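Local coordinates for probable protein phosphatase 2C 50 (Oryza sativa subsp. japonica, PDB 5ZCG) that probably removes phosphate from phosphoserine and phosphothreonine of target proteins as a magnesium-dependent phosphatase of the PP2C family, at residues P30-A35 with M94-M99; A149-S154 with V235-D240; R266-W271 with D290-A295. The protein carries 5 engineered substitutions. All coordinates share one frame; numbering follows the deposited sequence.

Contact 1 (P30-A35 with M94-M99); sequences PVRLLA and MGEVDM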
# COMPACT_ATOMS: atom_id res chain seq x y z
N PRO A 30 4.50 -15.60 -24.05
CA PRO A 30 5.38 -15.71 -25.22
C PRO A 30 6.57 -16.60 -24.89
O PRO A 30 7.33 -16.34 -23.96
CB PRO A 30 5.81 -14.26 -25.48
CG PRO A 30 4.80 -13.41 -24.76
CD PRO A 30 4.38 -14.21 -23.57
N VAL A 31 6.72 -17.67 -25.68
CA VAL A 31 7.77 -18.65 -25.41
C VAL A 31 9.15 -18.03 -25.61
O VAL A 31 10.13 -18.51 -25.03
CB VAL A 31 7.52 -19.90 -26.27
CG1 VAL A 31 8.64 -20.92 -26.11
CG2 VAL A 31 6.18 -20.52 -25.90
N ARG A 32 9.24 -16.97 -26.41
CA ARG A 32 10.49 -16.23 -26.57
C ARG A 32 10.95 -15.58 -25.27
O ARG A 32 12.05 -15.03 -25.23
CB ARG A 32 10.34 -15.16 -27.66
CG ARG A 32 10.17 -15.73 -29.07
CD ARG A 32 11.40 -15.50 -29.93
NE ARG A 32 11.46 -14.13 -30.41
CZ ARG A 32 12.54 -13.35 -30.34
NH1 ARG A 32 13.66 -13.81 -29.80
NH2 ARG A 32 12.50 -12.11 -30.81
N LEU A 33 10.13 -15.59 -24.22
CA LEU A 33 10.59 -15.19 -22.90
C LEU A 33 11.19 -16.34 -22.10
O LEU A 33 11.74 -16.10 -21.02
CB LEU A 33 9.43 -14.57 -22.09
CG LEU A 33 8.89 -13.24 -22.62
CD1 LEU A 33 7.66 -12.81 -21.83
CD2 LEU A 33 9.97 -12.17 -22.59
N LEU A 34 11.10 -17.57 -22.60
CA LEU A 34 11.59 -18.75 -21.89
C LEU A 34 12.74 -19.46 -22.59
O LEU A 34 13.56 -20.09 -21.91
CB LEU A 34 10.45 -19.75 -21.67
CG LEU A 34 9.21 -19.22 -20.95
CD1 LEU A 34 8.14 -20.29 -20.84
CD2 LEU A 34 9.58 -18.69 -19.56
N ALA A 35 12.84 -19.38 -23.92
CA ALA A 35 13.92 -20.04 -24.65
C ALA A 35 14.20 -19.26 -25.93
O ALA A 35 13.35 -18.52 -26.44
CB ALA A 35 13.58 -21.50 -24.95
N MET A 94 11.93 -9.00 -33.49
CA MET A 94 13.26 -8.84 -32.90
C MET A 94 14.06 -10.12 -33.01
O MET A 94 13.52 -11.20 -33.24
CB MET A 94 13.16 -8.43 -31.42
CG MET A 94 12.43 -7.12 -31.17
SD MET A 94 12.13 -6.83 -29.42
CE MET A 94 10.67 -5.80 -29.50
N GLY A 95 15.38 -9.98 -32.86
CA GLY A 95 16.28 -11.12 -32.83
C GLY A 95 16.36 -11.71 -31.45
O GLY A 95 15.40 -11.70 -30.68
N GLU A 96 17.55 -12.22 -31.10
CA GLU A 96 17.75 -12.75 -29.77
C GLU A 96 17.60 -11.64 -28.74
O GLU A 96 17.83 -10.46 -29.02
CB GLU A 96 19.11 -13.44 -29.65
CG GLU A 96 19.23 -14.74 -30.44
CD GLU A 96 18.04 -15.67 -30.28
OE1 GLU A 96 17.47 -15.77 -29.17
OE2 GLU A 96 17.66 -16.33 -31.28
N VAL A 97 17.21 -12.02 -27.53
CA VAL A 97 16.74 -11.08 -26.52
C VAL A 97 17.26 -11.51 -25.16
O VAL A 97 17.47 -12.70 -24.90
CB VAL A 97 15.19 -11.01 -26.56
CG1 VAL A 97 14.60 -10.62 -25.23
CG2 VAL A 97 14.73 -10.06 -27.67
N ASP A 98 17.50 -10.53 -24.29
CA ASP A 98 17.75 -10.83 -22.89
C ASP A 98 16.40 -11.04 -22.22
O ASP A 98 15.59 -10.11 -22.15
CB ASP A 98 18.53 -9.69 -22.23
CG ASP A 98 18.90 -9.97 -20.77
OD1 ASP A 98 18.10 -10.58 -20.03
OD2 ASP A 98 20.02 -9.57 -20.37
N MET A 99 16.15 -12.26 -21.75
CA MET A 99 14.80 -12.62 -21.33
C MET A 99 14.44 -12.02 -19.99
O MET A 99 13.31 -11.54 -19.80
CB MET A 99 14.67 -14.14 -21.27
CG MET A 99 14.99 -14.81 -22.57
SD MET A 99 14.73 -16.58 -22.49
CE MET A 99 14.08 -16.81 -24.12

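Contact 2 (A149-S154 with V235-D240); sequences ALVCSS and VPRAKD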
# COMPACT_ATOMS: atom_id res chain seq x y z
N ALA A 149 2.00 -14.07 -9.08
CA ALA A 149 2.70 -15.24 -9.59
C ALA A 149 1.99 -15.68 -10.86
O ALA A 149 0.81 -16.05 -10.83
CB ALA A 149 2.74 -16.37 -8.56
N LEU A 150 2.70 -15.61 -11.97
CA LEU A 150 2.30 -16.24 -13.21
C LEU A 150 2.78 -17.68 -13.17
O LEU A 150 3.96 -17.94 -12.93
CB LEU A 150 2.88 -15.49 -14.41
CG LEU A 150 2.68 -16.05 -15.81
CD1 LEU A 150 2.62 -14.88 -16.79
CD2 LEU A 150 3.79 -17.01 -16.19
N VAL A 151 1.86 -18.62 -13.37
CA VAL A 151 2.16 -20.04 -13.31
C VAL A 151 1.87 -20.64 -14.67
O VAL A 151 0.78 -20.44 -15.22
CB VAL A 151 1.35 -20.75 -12.21
CG1 VAL A 151 1.65 -22.24 -12.22
CG2 VAL A 151 1.63 -20.13 -10.84
N CYS A 152 2.84 -21.34 -15.23
CA CYS A 152 2.63 -22.18 -16.40
C CYS A 152 3.26 -23.53 -16.12
O CYS A 152 3.76 -23.79 -15.02
CB CYS A 152 3.19 -21.52 -17.67
SG CYS A 152 4.99 -21.38 -17.73
N SER A 153 3.22 -24.41 -17.12
CA SER A 153 3.66 -25.79 -16.89
C SER A 153 5.14 -25.85 -16.52
O SER A 153 5.54 -26.68 -15.70
CB SER A 153 3.39 -26.64 -18.13
OG SER A 153 2.07 -26.41 -18.59
N SER A 154 5.96 -24.97 -17.10
CA SER A 154 7.40 -25.07 -16.97
C SER A 154 8.01 -24.03 -16.03
O SER A 154 9.14 -24.25 -15.57
CB SER A 154 8.08 -24.96 -18.34
OG SER A 154 7.90 -23.66 -18.88
N VAL A 235 11.53 -18.49 -12.15
CA VAL A 235 11.98 -19.74 -11.54
C VAL A 235 11.43 -20.92 -12.34
O VAL A 235 10.21 -21.15 -12.38
CB VAL A 235 11.60 -19.81 -10.04
CG1 VAL A 235 10.16 -19.42 -9.81
CG2 VAL A 235 11.86 -21.20 -9.48
N PRO A 236 12.29 -21.67 -13.02
CA PRO A 236 11.82 -22.88 -13.70
C PRO A 236 11.32 -23.90 -12.68
O PRO A 236 11.91 -24.07 -11.61
CB PRO A 236 13.06 -23.38 -14.45
CG PRO A 236 14.22 -22.68 -13.81
CD PRO A 236 13.70 -21.37 -13.32
N ARG A 237 10.22 -24.55 -13.01
CA ARG A 237 9.65 -25.52 -12.09
C ARG A 237 10.54 -26.76 -12.03
O ARG A 237 11.24 -27.09 -12.99
CB ARG A 237 8.22 -25.88 -12.52
CG ARG A 237 7.23 -24.75 -12.23
CD ARG A 237 5.87 -25.02 -12.83
NE ARG A 237 5.20 -26.16 -12.20
CZ ARG A 237 3.89 -26.38 -12.25
NH1 ARG A 237 3.10 -25.53 -12.91
NH2 ARG A 237 3.37 -27.44 -11.65
N ALA A 238 10.50 -27.44 -10.89
CA ALA A 238 11.45 -28.51 -10.60
C ALA A 238 10.71 -29.75 -10.10
O ALA A 238 9.52 -29.71 -9.78
CB ALA A 238 12.49 -28.08 -9.56
N LYS A 239 11.46 -30.85 -10.06
CA LYS A 239 10.92 -32.13 -9.62
C LYS A 239 10.34 -32.05 -8.21
O LYS A 239 9.27 -32.61 -7.93
CB LYS A 239 12.02 -33.20 -9.69
CG LYS A 239 13.14 -33.02 -8.66
CD LYS A 239 14.53 -33.04 -9.28
CE LYS A 239 15.59 -32.62 -8.26
NZ LYS A 239 15.44 -31.19 -7.85
N ASP A 240 11.03 -31.36 -7.30
CA ASP A 240 10.68 -31.36 -5.88
C ASP A 240 9.72 -30.24 -5.49
O ASP A 240 9.53 -30.00 -4.29
CB ASP A 240 11.95 -31.28 -5.03
CG ASP A 240 13.01 -30.39 -5.65
OD1 ASP A 240 12.70 -29.69 -6.64
OD2 ASP A 240 14.15 -30.39 -5.16

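Contact 3 (R266-W271 with D290-A295); sequences RQILLW and DPAAQA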
# COMPACT_ATOMS: atom_id res chain seq x y z
N ARG A 266 1.96 -30.42 4.18
CA ARG A 266 1.42 -31.55 4.92
C ARG A 266 -0.11 -31.50 4.92
O ARG A 266 -0.77 -32.54 4.90
CB ARG A 266 1.98 -31.56 6.34
CG ARG A 266 1.01 -32.12 7.38
CD ARG A 266 1.66 -32.29 8.73
NE ARG A 266 2.18 -31.03 9.24
CZ ARG A 266 1.44 -29.94 9.47
NH1 ARG A 266 0.13 -29.94 9.24
NH2 ARG A 266 2.02 -28.85 9.93
N GLN A 267 -0.71 -30.30 4.91
CA GLN A 267 -2.16 -30.20 4.81
C GLN A 267 -2.66 -30.75 3.48
O GLN A 267 -3.69 -31.44 3.44
CB GLN A 267 -2.59 -28.75 5.01
CG GLN A 267 -2.74 -28.37 6.47
CD GLN A 267 -3.72 -29.26 7.21
OE1 GLN A 267 -4.88 -29.37 6.83
NE2 GLN A 267 -3.24 -29.91 8.27
N ILE A 268 -1.97 -30.45 2.38
CA ILE A 268 -2.41 -30.98 1.09
C ILE A 268 -2.34 -32.51 1.08
O ILE A 268 -3.31 -33.20 0.72
CB ILE A 268 -1.57 -30.37 -0.05
CG1 ILE A 268 -1.98 -28.90 -0.29
CG2 ILE A 268 -1.70 -31.19 -1.32
CD1 ILE A 268 -0.93 -28.07 -1.04
N LEU A 269 -1.19 -33.05 1.52
CA LEU A 269 -1.04 -34.50 1.54
C LEU A 269 -2.06 -35.16 2.46
O LEU A 269 -2.63 -36.21 2.13
CB LEU A 269 0.38 -34.88 1.95
CG LEU A 269 1.51 -34.39 1.05
CD1 LEU A 269 2.86 -34.65 1.70
CD2 LEU A 269 1.43 -35.05 -0.33
N LEU A 270 -2.32 -34.54 3.62
CA LEU A 270 -3.27 -35.11 4.57
C LEU A 270 -4.68 -35.10 4.01
O LEU A 270 -5.44 -36.05 4.22
CB LEU A 270 -3.22 -34.35 5.90
CG LEU A 270 -2.11 -34.68 6.89
CD1 LEU A 270 -2.12 -33.67 8.02
CD2 LEU A 270 -2.24 -36.11 7.44
N TRP A 271 -5.07 -34.02 3.31
CA TRP A 271 -6.39 -34.02 2.70
C TRP A 271 -6.52 -35.17 1.71
O TRP A 271 -7.54 -35.87 1.69
CB TRP A 271 -6.69 -32.70 2.00
CG TRP A 271 -8.16 -32.61 1.64
CD1 TRP A 271 -9.13 -31.96 2.35
CD2 TRP A 271 -8.82 -33.23 0.52
NE1 TRP A 271 -10.35 -32.13 1.73
CE2 TRP A 271 -10.19 -32.90 0.61
CE3 TRP A 271 -8.38 -34.01 -0.55
CZ2 TRP A 271 -11.12 -33.33 -0.33
CZ3 TRP A 271 -9.32 -34.45 -1.48
CH2 TRP A 271 -10.67 -34.10 -1.36
N ASP A 290 -9.64 -25.88 -5.23
CA ASP A 290 -9.34 -27.29 -4.99
C ASP A 290 -9.44 -27.59 -3.50
O ASP A 290 -8.87 -26.85 -2.69
CB ASP A 290 -7.95 -27.65 -5.49
CG ASP A 290 -7.51 -29.03 -5.04
OD1 ASP A 290 -7.91 -30.02 -5.69
OD2 ASP A 290 -6.75 -29.13 -4.05
N PRO A 291 -10.13 -28.67 -3.11
CA PRO A 291 -10.36 -28.91 -1.67
C PRO A 291 -9.09 -29.07 -0.83
O PRO A 291 -9.04 -28.55 0.28
CB PRO A 291 -11.20 -30.20 -1.67
CG PRO A 291 -11.87 -30.22 -3.01
CD PRO A 291 -10.89 -29.59 -3.97
N ALA A 292 -8.08 -29.80 -1.32
CA ALA A 292 -6.86 -29.98 -0.53
C ALA A 292 -6.11 -28.67 -0.36
O ALA A 292 -5.70 -28.31 0.75
CB ALA A 292 -5.97 -31.03 -1.20
N ALA A 293 -5.94 -27.92 -1.45
CA ALA A 293 -5.28 -26.62 -1.37
C ALA A 293 -6.12 -25.63 -0.58
O ALA A 293 -5.57 -24.77 0.12
CB ALA A 293 -4.99 -26.10 -2.77
N GLN A 294 -7.45 -25.71 -0.70
CA GLN A 294 -8.32 -24.86 0.10
C GLN A 294 -8.17 -25.15 1.58
O GLN A 294 -8.16 -24.23 2.41
CB GLN A 294 -9.78 -25.03 -0.33
CG GLN A 294 -10.74 -24.09 0.38
CD GLN A 294 -10.37 -22.63 0.17
OE1 GLN A 294 -10.19 -22.19 -0.97
NE2 GLN A 294 -10.25 -21.89 1.26
N ALA A 295 -8.06 -26.43 1.94
CA ALA A 295 -7.85 -26.78 3.34
C ALA A 295 -6.49 -26.29 3.83
O ALA A 295 -6.37 -25.84 4.98
CB ALA A 295 -7.98 -28.29 3.54

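Contact 1 (P30-A35 with M94-M99)
Hydrogen bonding is concentrated on one carbonyl. Arg32 reaches across with a chain bent at chi2 and chi3 and meets Gly95 O end-on: its NH1 and NH2 each lie 2.9 Å from that oxygen, which sits near the guanidinium plane. Both bonds are bent, at 142° and 139°, as expected when two nitrogens share one acceptor, and both donors stand above the carbonyl plane. NH2 also donates to Leu91 O at the end of helix 67-91, and NE pairs with Asp48, so the guanidinium is held from several sides and its rotation is fixed. Glu96 OE1, 4.3 Å from Arg32 NH1, is too far for a salt bridge but may add a favourable field. Van der Waals contact is made by Met99, whose CG stands anti to the carbonyl carbon (chi1 -57°) and whose thioether lies along the end of the 3-10 turn 31-33. Its SD and CB lie against the Leu33 carbonyl oxygen, SD 3.4 Å and CB 3.5 Å from Leu33 O. Leu33 O is itself bonded by Trp103 NE1. Met99 opens helix 99-118, N-capped by Asp98. The contact thus joins two surface loops, one leading from strand 18-28 to helix 37-41, the other linking helices 67-91 and 99-118, with Leu33 set against Leu87, Leu91 and His102 of those two helices.

Contact 2 (A149-S154 with V235-D240)
The link between strands 143-151 and 155-161 meets the end of strand 231-236 through one nearly straight backbone bond, Arg237 N to Ser154 O, 2.8 Å long with an angle of 172° at the hydrogen. The same oxygen receives a CA-H...O contact from Pro236 CA at 3.5 Å, so two successive residues close on one carbonyl. Strands 143-151 and 231-236 are not direct partners here: strand 155-161 pairs antiparallel with each, in one of the two sheets of the PP2C beta-sandwich, with Ser153 and Ser154 in the hairpin turn. Arg237 lies along this turn. Its CG is anti to the carbonyl carbon (chi1 -73°), and a bend at chi3 swings the guanidinium back to the turn, where NH1 donates to Cys152 O at 2.8 Å; the oxygen lies near the guanidinium plane, whereas the nitrogen stands above the carbonyl plane. Ser153 O lies over one guanidinium face and 3.3 Å from Arg237 CD. On the strand side, Val151 CG1 packs 3.7 Å from Arg237 NH1, the two side chains crossing at about a right angle. The other terminal nitrogen, Arg237 NH2, makes a weak hydrogen bond to Leu320 O, just beyond strand 313-319.

Contact 3 (R266-W271 with D290-A295)
Trp271 is the large projection of this helix pair, and the first turn of helix 291-306 offers the surface that receives it. The two short axes pass 8.0 Å apart, their directions 139° from each other, a close approach consistent with the small side chains of Ala292 and Ala295 at the interface. With CG anti to the backbone N (chi1 -168°), the indole reaches across and lays one face over Pro291 and Ala292. Pro291 CB sits above the rim of the ring, 3.4 Å from Trp271 CZ2, at the CZ2-CE2 side of the six-membered ring. Ala292 CA stands over the five-membered ring, 4.0 Å from its centroid, in a CH-pi contact. The methyl of Ala292 fits against the root of the same side chain, 3.7 Å from Trp271 CB, while Ala295 CB, one turn on, meets CD1 at 4.0 Å. Small side chains thus shape a shallow seat for the bulky one. A second bump is Ile268: its CG2 faces Ala292 CB at 4.3 Å, and its CG1 lies on the Ala292 carbonyl. Ile268 and Trp271 thus meet Ala292 CB from directions roughly at right angles. The receiving turn is itself fixed by Asp290, the N-cap, whose OD2 accepts from Ala293 N along a nearly straight bond, 3.0 Å, using its anti lone pair. Both helices lie against the five-stranded sheet: Ile268 reaches Val317 and Asp319 of strand 313-319, Gln294 touches Ala7 of the edge strand 3-9, and Gln267 of helix 257-274 also touches Ala296 and Tyr299, farther along helix 291-306.

Contact 1 joins surface loops, whereas contacts 2 and 3, partly buried, belong to the beta-sandwich and its helical cover. Contacts 1 and 2 each use an arginine reaching backbone carbonyls, but Arg32 spends two nitrogens on one oxygen, while Arg237 adds a side-chain bond to that of its backbone N. Contact 3 has no hydrogen bond between its segments and relies on shape. Contacts 1 and 2 touch, Leu34 CD1 packing 3.9 Å from Ser154 OG. Contact 3 stands apart, its centre about 20 Å from that of contact 2 and 36 Å from contact 1's, yet strand 313-319, which its Ile268 touches, leads to Leu320, whose carbonyl takes a weak bond from Arg237 NH2.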